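Local coordinates for envelope glycoprotein E (Human herpesvirus 1, PDB 2GIY), which pairs with gI to drive cell-to-cell spread of the virus and to bind the Fc part of host IgG, seen here as the C-terminal domain of its ectodomain, at residues T31-H36 / G160-S165; A61-Y66 / S143-C148; A114-E119 / L124-A129. One frame throughout, in Å; residues are numbered along the deposited sequence.

Interaction 1: T31-H36 / G160-S165; sequences TNVSIH and GHITIS
V33 and I162 meet because their first torsions both swing a branch into the space between the two segments. In V33 the CG2 methyl lies opposite the carbonyl carbon and beside the backbone N, while CG1 takes the place anti to N (chi1 -179°). In I162 it is CG1 that lies beside the N, and an extended second torsion (chi2 175°) carries CD1 outward. V33 CG2 then rests 3.8 Å from I162 CD1, and the two side chains meet at a slant. Two residues away on each segment, T31 and I164 repeat the scheme. T31 CG2 stands 3.9 Å from I164 CD1, and these side chains run roughly at right angles. T31 CG2 is also near I162 CD1, at 4.3 Å, so the I162 methyl has a neighbour on both T31 and V33. The contact is purely methyl against methyl and buries 119 Å² in all. The hydroxyl of T31 plays no part in it: OG1 is hydrogen-bonded to N132 and L133, which probably holds the rotation that turns CG2 toward I162 and I164. All four residues are buried.

This is packing across the core of an Ig V-type domain. W51 of strand 45-54 touches T31, V33 and I162. T17 adds to the same cluster from the loop after strand 11-16. Segment 31-36 leads into strand 34-39, which pairs with strand 11-16. Segment 160-165 belongs to the six-stranded mixed sheet, where strand 155-165 lies between strands 20-22 and 144-152.

Interaction 2: A61-Y66 / S143-C148; sequences AEMRIY and SGLYLC
I65 and L145 form the middle of an apolar contact in which all four touching residues are buried. The L145 methyl CD2 reaches I65 CG1 at 3.8 Å and lies almost as near to I65 CD1. L145 CG stands anti to the backbone N (chi1 173°), and this sends its branched end across to strand 63-66. The two side chains meet at an angle. Further along, I65 CD1 comes to 4.1 Å from L147 CD1. These side chains run past each other in opposite directions, and their CD1 methyls come nearest. M63 approaches differently. Its CB lies 4.0 Å from L145 CD2, and bends at chi2 and chi3 curl the side chain round, so that M63 CE comes to 4.2 Å from the same methyl, with the sulfur further off. The single methyl CD2 of L145 thus touches both M63 and I65.

The backbones do not pair. Strand 144-152 belongs to the large mixed sheet of the Ig V-type fold, as one of its inner strands. Strand 63-66 lies in a separate small parallel sheet packed against it, as the central strand between strands 87-88 and 173-176. The local axes of the two strands pass 9.7 Å apart. They run nearly parallel, with an angle of 21° between their directions. A173, on strand 173-176, also packs on L145.

R64 points away from strand 144-148, and R64 NE forms a salt bridge with E62 OE2 at 3.4 Å. R64 NH1 has a weak, long ion pair with D83. Y66 OH is hydrogen-bonded to D83 as well.

Interaction 3: A114-E119 / L124-A129; sequences AEAHME and LAWQAA
L124 and M118 touch where a short connection crosses from one sheet of an Ig V-type domain to another. The strands are 113-118, an edge strand of the six-stranded sheet, and 124-126, an edge strand of a three-stranded one. They run antiparallel without pairing, their local axes 8.3 Å apart at 174°. L124 brings its CG to 3.9 Å from M118 SD. At the backbone, one water lies within hydrogen-bonding distance of both L124 O and E119 O and can link the two ends of the connection. A125 turns its methyl away, but its backbone passes close by: M118 SD is 3.6 Å from A125 CA.

W126 carries most of its segment's share. M118 extends straight from the backbone, with CG anti to N (chi1 180°), then bends at its last torsion. The bend sets the CE methyl over one face of the indole. CE lies 3.5 Å from the centre of the five-membered ring of W126, nearly on the ring normal, as a CH-pi contact. The sulfur is oblique to the same ring and makes a looser Met-aromatic contact. R98, from strand 96-103, adds a cation-pi interaction with W126. A116 CB comes obliquely to the ring, 4.2 Å from W126 NE1. On segment 114-119, H117 NE2 donates to E115 OE1, so these two side chains are tied to each other. The indole N-H is used as well: W126 NE1 donates to H117 O at 3.2 Å (148° at the hydrogen), reaching the oxygen from above the carbonyl plane.

How the interactions relate
Interactions 1 and 2 are direct neighbours, with centres 12 Å apart. Their strands 155-165 and 144-152 follow each other in the chain and pair in the mixed sheet. I162 N lies 2.8 Å from Y146 O, and I164 O lies 2.9 Å from G144 N, both probable hydrogen bonds. H161 CG also packs 3.6 Å from I65 CD1. Interaction 3 stands apart: its centre is 15 Å from that of interaction 1 and 22 Å from that of interaction 2, on the other side of the chain's centre from the latter. It still reaches the same sheet through strand 113-118. All three lie within the range mapped as Fc-binding, which does not mark them as touching Fc.

Interaction 1: T31-H36 / G160-S165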
loop_
_atom_site.group_PDB
_atom_site.type_symbol
_atom_site.label_atom_id
_atom_site.label_comp_id
_atom_site.label_asym_id
_atom_site.label_seq_id
_atom_site.Cartn_x
_atom_site.Cartn_y
_atom_site.Cartn_z
ATOM N N THR A 31 -5.772 -17.622 -3.618
ATOM C CA THR A 31 -5.724 -16.183 -3.447
ATOM C C THR A 31 -4.651 -15.751 -4.439
ATOM O O THR A 31 -3.915 -16.588 -4.966
ATOM C CB THR A 31 -5.293 -15.776 -2.020
ATOM O OG1 THR A 31 -4.005 -16.333 -1.725
ATOM C CG2 THR A 31 -6.307 -16.270 -1.000
ATOM N N ASN A 32 -4.562 -14.455 -4.698
ATOM C CA ASN A 32 -3.577 -13.944 -5.637
ATOM C C ASN A 32 -2.954 -12.677 -5.074
ATOM O O ASN A 32 -3.103 -11.591 -5.630
ATOM C CB ASN A 32 -4.243 -13.660 -6.985
ATOM C CG ASN A 32 -3.262 -13.180 -8.031
ATOM O OD1 ASN A 32 -2.203 -13.780 -8.227
ATOM N ND2 ASN A 32 -3.610 -12.098 -8.716
ATOM N N VAL A 33 -2.269 -12.832 -3.947
ATOM C CA VAL A 33 -1.614 -11.717 -3.286
ATOM C C VAL A 33 -0.208 -11.553 -3.844
ATOM O O VAL A 33 0.490 -12.537 -4.087
ATOM C CB VAL A 33 -1.512 -11.963 -1.763
ATOM C CG1 VAL A 33 -0.842 -10.779 -1.080
ATOM C CG2 VAL A 33 -2.899 -12.204 -1.184
ATOM N N SER A 34 0.192 -10.305 -4.060
ATOM C CA SER A 34 1.525 -10.007 -4.563
ATOM C C SER A 34 2.242 -9.224 -3.475
ATOM O O SER A 34 1.724 -8.225 -2.968
ATOM C CB SER A 34 1.445 -9.171 -5.842
ATOM O OG SER A 34 2.739 -8.944 -6.367
ATOM N N ILE A 35 3.433 -9.679 -3.114
ATOM C CA ILE A 35 4.204 -9.024 -2.067
ATOM C C ILE A 35 5.645 -8.824 -2.515
ATOM O O ILE A 35 6.314 -9.775 -2.909
ATOM C CB ILE A 35 4.217 -9.878 -0.786
ATOM C CG1 ILE A 35 2.790 -10.055 -0.262
ATOM C CG2 ILE A 35 5.100 -9.219 0.273
ATOM C CD1 ILE A 35 2.675 -11.105 0.811
ATOM N N HIS A 36 6.112 -7.585 -2.436
ATOM C CA HIS A 36 7.476 -7.256 -2.817
ATOM C C HIS A 36 8.187 -6.658 -1.618
ATOM O O HIS A 36 7.611 -5.876 -0.866
ATOM C CB HIS A 36 7.479 -6.247 -3.967
ATOM C CG HIS A 36 6.940 -6.796 -5.251
ATOM N ND1 HIS A 36 7.750 -7.298 -6.245
ATOM C CD2 HIS A 36 5.669 -6.941 -5.692
ATOM C CE1 HIS A 36 7.001 -7.730 -7.244
ATOM N NE2 HIS A 36 5.734 -7.524 -6.933
ATOM N N GLY A 160 -3.084 -6.496 4.166
ATOM C CA GLY A 160 -4.188 -6.376 3.240
ATOM C C GLY A 160 -5.300 -7.298 3.683
ATOM O O GLY A 160 -5.079 -8.178 4.521
ATOM N N HIS A 161 -6.497 -7.095 3.146
ATOM C CA HIS A 161 -7.618 -7.950 3.505
ATOM C C HIS A 161 -8.330 -8.485 2.273
ATOM O O HIS A 161 -8.340 -7.849 1.211
ATOM C CB HIS A 161 -8.619 -7.196 4.391
ATOM C CG HIS A 161 -9.278 -6.032 3.712
ATOM N ND1 HIS A 161 -8.634 -4.834 3.489
ATOM C CD2 HIS A 161 -10.526 -5.887 3.205
ATOM C CE1 HIS A 161 -9.456 -4.000 2.876
ATOM N NE2 HIS A 161 -10.611 -4.615 2.691
ATOM N N ILE A 162 -8.912 -9.670 2.425
ATOM C CA ILE A 162 -9.658 -10.315 1.360
ATOM C C ILE A 162 -10.874 -10.996 1.966
ATOM O O ILE A 162 -10.731 -11.839 2.851
ATOM C CB ILE A 162 -8.853 -11.433 0.659
ATOM C CG1 ILE A 162 -7.477 -10.929 0.232
ATOM C CG2 ILE A 162 -9.626 -11.927 -0.564
ATOM C CD1 ILE A 162 -6.605 -12.028 -0.348
ATOM N N THR A 163 -12.068 -10.617 1.521
ATOM C CA THR A 163 -13.262 -11.283 2.007
ATOM C C THR A 163 -13.452 -12.438 1.035
ATOM O O THR A 163 -13.716 -12.239 -0.157
ATOM C CB THR A 163 -14.503 -10.368 1.979
ATOM O OG1 THR A 163 -14.346 -9.320 2.943
ATOM C CG2 THR A 163 -15.753 -11.167 2.330
ATOM N N ILE A 164 -13.284 -13.648 1.550
ATOM C CA ILE A 164 -13.405 -14.853 0.748
ATOM C C ILE A 164 -14.661 -15.577 1.181
ATOM O O ILE A 164 -14.733 -16.086 2.300
ATOM C CB ILE A 164 -12.192 -15.764 0.970
ATOM C CG1 ILE A 164 -10.912 -14.981 0.672
ATOM C CG2 ILE A 164 -12.296 -17.007 0.087
ATOM C CD1 ILE A 164 -9.626 -15.760 0.946
ATOM N N SER A 165 -15.655 -15.640 0.304
ATOM C CA SER A 165 -16.891 -16.305 0.697
ATOM C C SER A 165 -17.893 -16.529 -0.415
ATOM O O SER A 165 -17.680 -16.137 -1.564
ATOM C CB SER A 165 -17.568 -15.501 1.799
ATOM O OG SER A 165 -17.894 -14.211 1.337
#

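Interaction 2: A61-Y66 / S143-C148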
loop_
_atom_site.group_PDB
_atom_site.type_symbol
_atom_site.label_atom_id
_atom_site.label_comp_id
_atom_site.label_asym_id
_atom_site.label_seq_id
_atom_site.Cartn_x
_atom_site.Cartn_y
_atom_site.Cartn_z
ATOM N N ALA A 61 -23.933 -6.537 9.521
ATOM C CA ALA A 61 -24.253 -5.781 8.317
ATOM C C ALA A 61 -22.960 -5.644 7.528
ATOM O O ALA A 61 -22.951 -5.669 6.300
ATOM C CB ALA A 61 -24.791 -4.402 8.685
ATOM N N GLU A 62 -21.862 -5.502 8.258
ATOM C CA GLU A 62 -20.551 -5.363 7.651
ATOM C C GLU A 62 -19.481 -5.657 8.686
ATOM O O GLU A 62 -19.731 -5.584 9.891
ATOM C CB GLU A 62 -20.370 -3.944 7.113
ATOM C CG GLU A 62 -20.719 -2.863 8.120
ATOM C CD GLU A 62 -20.560 -1.469 7.551
ATOM O OE1 GLU A 62 -21.146 -1.193 6.482
ATOM O OE2 GLU A 62 -19.848 -0.651 8.176
ATOM N N MET A 63 -18.291 -6.002 8.210
ATOM C CA MET A 63 -17.175 -6.281 9.100
ATOM C C MET A 63 -16.366 -5.003 9.197
ATOM O O MET A 63 -16.254 -4.265 8.224
ATOM C CB MET A 63 -16.303 -7.406 8.535
ATOM C CG MET A 63 -16.942 -8.784 8.615
ATOM S SD MET A 63 -17.234 -9.266 10.329
ATOM C CE MET A 63 -15.564 -9.382 10.918
ATOM N N ARG A 64 -15.815 -4.732 10.371
ATOM C CA ARG A 64 -15.011 -3.538 10.551
ATOM C C ARG A 64 -13.606 -3.909 10.995
ATOM O O ARG A 64 -13.423 -4.600 11.994
ATOM C CB ARG A 64 -15.675 -2.612 11.568
ATOM C CG ARG A 64 -17.082 -2.234 11.150
ATOM C CD ARG A 64 -17.598 -1.018 11.876
ATOM N NE ARG A 64 -18.942 -0.677 11.415
ATOM C CZ ARG A 64 -19.574 0.450 11.721
ATOM N NH1 ARG A 64 -18.984 1.354 12.491
ATOM N NH2 ARG A 64 -20.798 0.672 11.256
ATOM N N ILE A 65 -12.619 -3.458 10.227
ATOM C CA ILE A 65 -11.219 -3.730 10.523
ATOM C C ILE A 65 -10.623 -2.522 11.243
ATOM O O ILE A 65 -10.601 -1.422 10.695
ATOM C CB ILE A 65 -10.417 -3.999 9.209
ATOM C CG1 ILE A 65 -10.982 -5.232 8.495
ATOM C CG2 ILE A 65 -8.937 -4.207 9.527
ATOM C CD1 ILE A 65 -10.466 -5.427 7.075
ATOM N N TYR A 66 -10.171 -2.725 12.478
ATOM C CA TYR A 66 -9.566 -1.650 13.257
ATOM C C TYR A 66 -8.078 -1.604 12.886
ATOM O O TYR A 66 -7.256 -2.263 13.516
ATOM C CB TYR A 66 -9.715 -1.929 14.759
ATOM C CG TYR A 66 -11.126 -1.810 15.328
ATOM C CD1 TYR A 66 -12.232 -1.587 14.505
ATOM C CD2 TYR A 66 -11.343 -1.931 16.700
ATOM C CE1 TYR A 66 -13.532 -1.488 15.047
ATOM C CE2 TYR A 66 -12.625 -1.835 17.247
ATOM C CZ TYR A 66 -13.709 -1.615 16.422
ATOM O OH TYR A 66 -14.966 -1.529 16.984
ATOM N N SER A 143 -15.864 -19.512 4.289
ATOM C CA SER A 143 -16.235 -18.109 4.169
ATOM C C SER A 143 -15.824 -17.282 5.381
ATOM O O SER A 143 -15.990 -17.711 6.524
ATOM C CB SER A 143 -17.744 -17.988 3.947
ATOM O OG SER A 143 -18.126 -18.669 2.754
ATOM N N GLY A 144 -15.288 -16.093 5.125
ATOM C CA GLY A 144 -14.880 -15.231 6.215
ATOM C C GLY A 144 -14.006 -14.086 5.752
ATOM O O GLY A 144 -13.805 -13.889 4.550
ATOM N N LEU A 145 -13.495 -13.323 6.709
ATOM C CA LEU A 145 -12.628 -12.203 6.394
ATOM C C LEU A 145 -11.194 -12.623 6.669
ATOM O O LEU A 145 -10.845 -12.973 7.801
ATOM C CB LEU A 145 -12.992 -10.986 7.245
ATOM C CG LEU A 145 -12.043 -9.788 7.144
ATOM C CD1 LEU A 145 -11.981 -9.295 5.704
ATOM C CD2 LEU A 145 -12.521 -8.678 8.070
ATOM N N TYR A 146 -10.371 -12.595 5.627
ATOM C CA TYR A 146 -8.971 -12.974 5.747
ATOM C C TYR A 146 -8.056 -11.763 5.644
ATOM O O TYR A 146 -8.266 -10.884 4.810
ATOM C CB TYR A 146 -8.592 -13.971 4.644
ATOM C CG TYR A 146 -9.273 -15.316 4.750
ATOM C CD1 TYR A 146 -10.642 -15.452 4.505
ATOM C CD2 TYR A 146 -8.554 -16.453 5.120
ATOM C CE1 TYR A 146 -11.278 -16.687 4.628
ATOM C CE2 TYR A 146 -9.184 -17.695 5.244
ATOM C CZ TYR A 146 -10.543 -17.801 4.996
ATOM O OH TYR A 146 -11.161 -19.024 5.107
ATOM N N LEU A 147 -7.045 -11.723 6.503
ATOM C CA LEU A 147 -6.063 -10.652 6.487
ATOM C C LEU A 147 -4.684 -11.274 6.307
ATOM O O LEU A 147 -4.365 -12.298 6.918
ATOM C CB LEU A 147 -6.082 -9.855 7.801
ATOM C CG LEU A 147 -6.948 -8.589 7.848
ATOM C CD1 LEU A 147 -8.418 -8.956 7.716
ATOM C CD2 LEU A 147 -6.697 -7.843 9.159
ATOM N N CYS A 148 -3.883 -10.666 5.448
ATOM C CA CYS A 148 -2.525 -11.125 5.222
ATOM C C CYS A 148 -1.669 -10.002 5.785
ATOM O O CYS A 148 -1.775 -8.857 5.343
ATOM C CB CYS A 148 -2.249 -11.316 3.730
ATOM S SG CYS A 148 -0.576 -11.946 3.407
#

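Interaction 3: A114-E119 / L124-A129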
loop_
_atom_site.group_PDB
_atom_site.type_symbol
_atom_site.label_atom_id
_atom_site.label_comp_id
_atom_site.label_asym_id
_atom_site.label_seq_id
_atom_site.Cartn_x
_atom_site.Cartn_y
_atom_site.Cartn_z
ATOM N N ALA A 114 12.438 -20.106 5.977
ATOM C CA ALA A 114 12.851 -20.967 7.079
ATOM C C ALA A 114 11.792 -21.945 7.576
ATOM O O ALA A 114 12.038 -23.151 7.638
ATOM C CB ALA A 114 13.343 -20.109 8.241
ATOM N N GLU A 115 10.624 -21.434 7.954
ATOM C CA GLU A 115 9.564 -22.300 8.461
ATOM C C GLU A 115 8.199 -21.970 7.874
ATOM O O GLU A 115 7.988 -20.891 7.312
ATOM C CB GLU A 115 9.470 -22.204 9.987
ATOM C CG GLU A 115 10.765 -22.476 10.732
ATOM C CD GLU A 115 10.541 -22.703 12.221
ATOM O OE1 GLU A 115 9.512 -22.233 12.753
ATOM O OE2 GLU A 115 11.399 -23.347 12.862
ATOM N N ALA A 116 7.274 -22.914 8.012
ATOM C CA ALA A 116 5.916 -22.729 7.522
ATOM C C ALA A 116 4.964 -23.496 8.428
ATOM O O ALA A 116 5.211 -24.652 8.766
ATOM C CB ALA A 116 5.792 -23.231 6.089
ATOM N N HIS A 117 3.877 -22.840 8.815
ATOM C CA HIS A 117 2.880 -23.441 9.688
ATOM C C HIS A 117 1.490 -23.151 9.157
ATOM O O HIS A 117 1.240 -22.089 8.585
ATOM C CB HIS A 117 3.008 -22.861 11.094
ATOM C CG HIS A 117 4.374 -23.005 11.686
ATOM N ND1 HIS A 117 4.772 -24.127 12.380
ATOM C CD2 HIS A 117 5.443 -22.172 11.675
ATOM C CE1 HIS A 117 6.025 -23.979 12.774
ATOM N NE2 HIS A 117 6.455 -22.800 12.358
ATOM N N MET A 118 0.584 -24.104 9.343
ATOM C CA MET A 118 -0.788 -23.923 8.898
ATOM C C MET A 118 -1.718 -24.715 9.798
ATOM O O MET A 118 -1.423 -25.852 10.159
ATOM C CB MET A 118 -0.963 -24.379 7.444
ATOM C CG MET A 118 -2.396 -24.211 6.924
ATOM S SD MET A 118 -2.590 -24.548 5.163
ATOM C CE MET A 118 -2.030 -22.981 4.477
ATOM N N GLU A 119 -2.831 -24.094 10.173
ATOM C CA GLU A 119 -3.818 -24.743 11.014
ATOM C C GLU A 119 -4.496 -25.852 10.227
ATOM O O GLU A 119 -4.673 -25.746 9.010
ATOM C CB GLU A 119 -4.888 -23.738 11.457
ATOM C CG GLU A 119 -4.522 -22.873 12.648
ATOM C CD GLU A 119 -5.595 -21.831 12.943
ATOM O OE1 GLU A 119 -6.793 -22.183 12.903
ATOM O OE2 GLU A 119 -5.244 -20.665 13.218
ATOM N N LEU A 124 -7.955 -26.599 3.005
ATOM C CA LEU A 124 -7.006 -25.486 2.959
ATOM C C LEU A 124 -5.573 -25.995 2.840
ATOM O O LEU A 124 -5.192 -26.963 3.498
ATOM C CB LEU A 124 -7.125 -24.632 4.223
ATOM C CG LEU A 124 -6.254 -23.373 4.277
ATOM C CD1 LEU A 124 -6.749 -22.362 3.262
ATOM C CD2 LEU A 124 -6.292 -22.776 5.680
ATOM N N ALA A 125 -4.776 -25.336 2.005
ATOM C CA ALA A 125 -3.386 -25.739 1.827
ATOM C C ALA A 125 -2.518 -24.581 1.365
ATOM O O ALA A 125 -2.996 -23.652 0.707
ATOM C CB ALA A 125 -3.293 -26.887 0.823
ATOM N N TRP A 126 -1.242 -24.652 1.736
ATOM C CA TRP A 126 -0.246 -23.657 1.361
ATOM C C TRP A 126 0.090 -23.916 -0.097
ATOM O O TRP A 126 0.511 -25.024 -0.456
ATOM C CB TRP A 126 1.044 -23.848 2.166
ATOM C CG TRP A 126 1.233 -22.975 3.373
ATOM C CD1 TRP A 126 1.520 -23.393 4.638
ATOM C CD2 TRP A 126 1.239 -21.540 3.417
ATOM N NE1 TRP A 126 1.709 -22.315 5.469
ATOM C CE2 TRP A 126 1.545 -21.165 4.745
ATOM C CE3 TRP A 126 1.022 -20.537 2.465
ATOM C CZ2 TRP A 126 1.635 -19.828 5.146
ATOM C CZ3 TRP A 126 1.113 -19.207 2.863
ATOM C CH2 TRP A 126 1.419 -18.866 4.194
ATOM N N GLN A 127 -0.089 -22.911 -0.944
ATOM C CA GLN A 127 0.268 -23.084 -2.339
ATOM C C GLN A 127 1.777 -23.328 -2.292
ATOM O O GLN A 127 2.525 -22.485 -1.795
ATOM C CB GLN A 127 -0.054 -21.814 -3.130
ATOM C CG GLN A 127 0.271 -21.920 -4.613
ATOM C CD GLN A 127 -0.313 -20.779 -5.419
ATOM O OE1 GLN A 127 0.547 -20.038 -6.109
ATOM N NE2 GLN A 127 -1.526 -20.569 -5.424
ATOM N N ALA A 128 2.216 -24.488 -2.777
ATOM C CA ALA A 128 3.636 -24.849 -2.763
ATOM C C ALA A 128 4.543 -23.666 -3.084
ATOM O O ALA A 128 4.345 -22.978 -4.085
ATOM C CB ALA A 128 3.898 -25.994 -3.751
ATOM N N ALA A 129 5.536 -23.446 -2.224
ATOM C CA ALA A 129 6.492 -22.360 -2.383
ATOM C C ALA A 129 5.795 -21.026 -2.654
ATOM O O ALA A 129 6.258 -20.232 -3.473
ATOM C CB ALA A 129 7.459 -22.684 -3.516
HETATM O O HOH W 1 -4.911 -27.352 6.516
#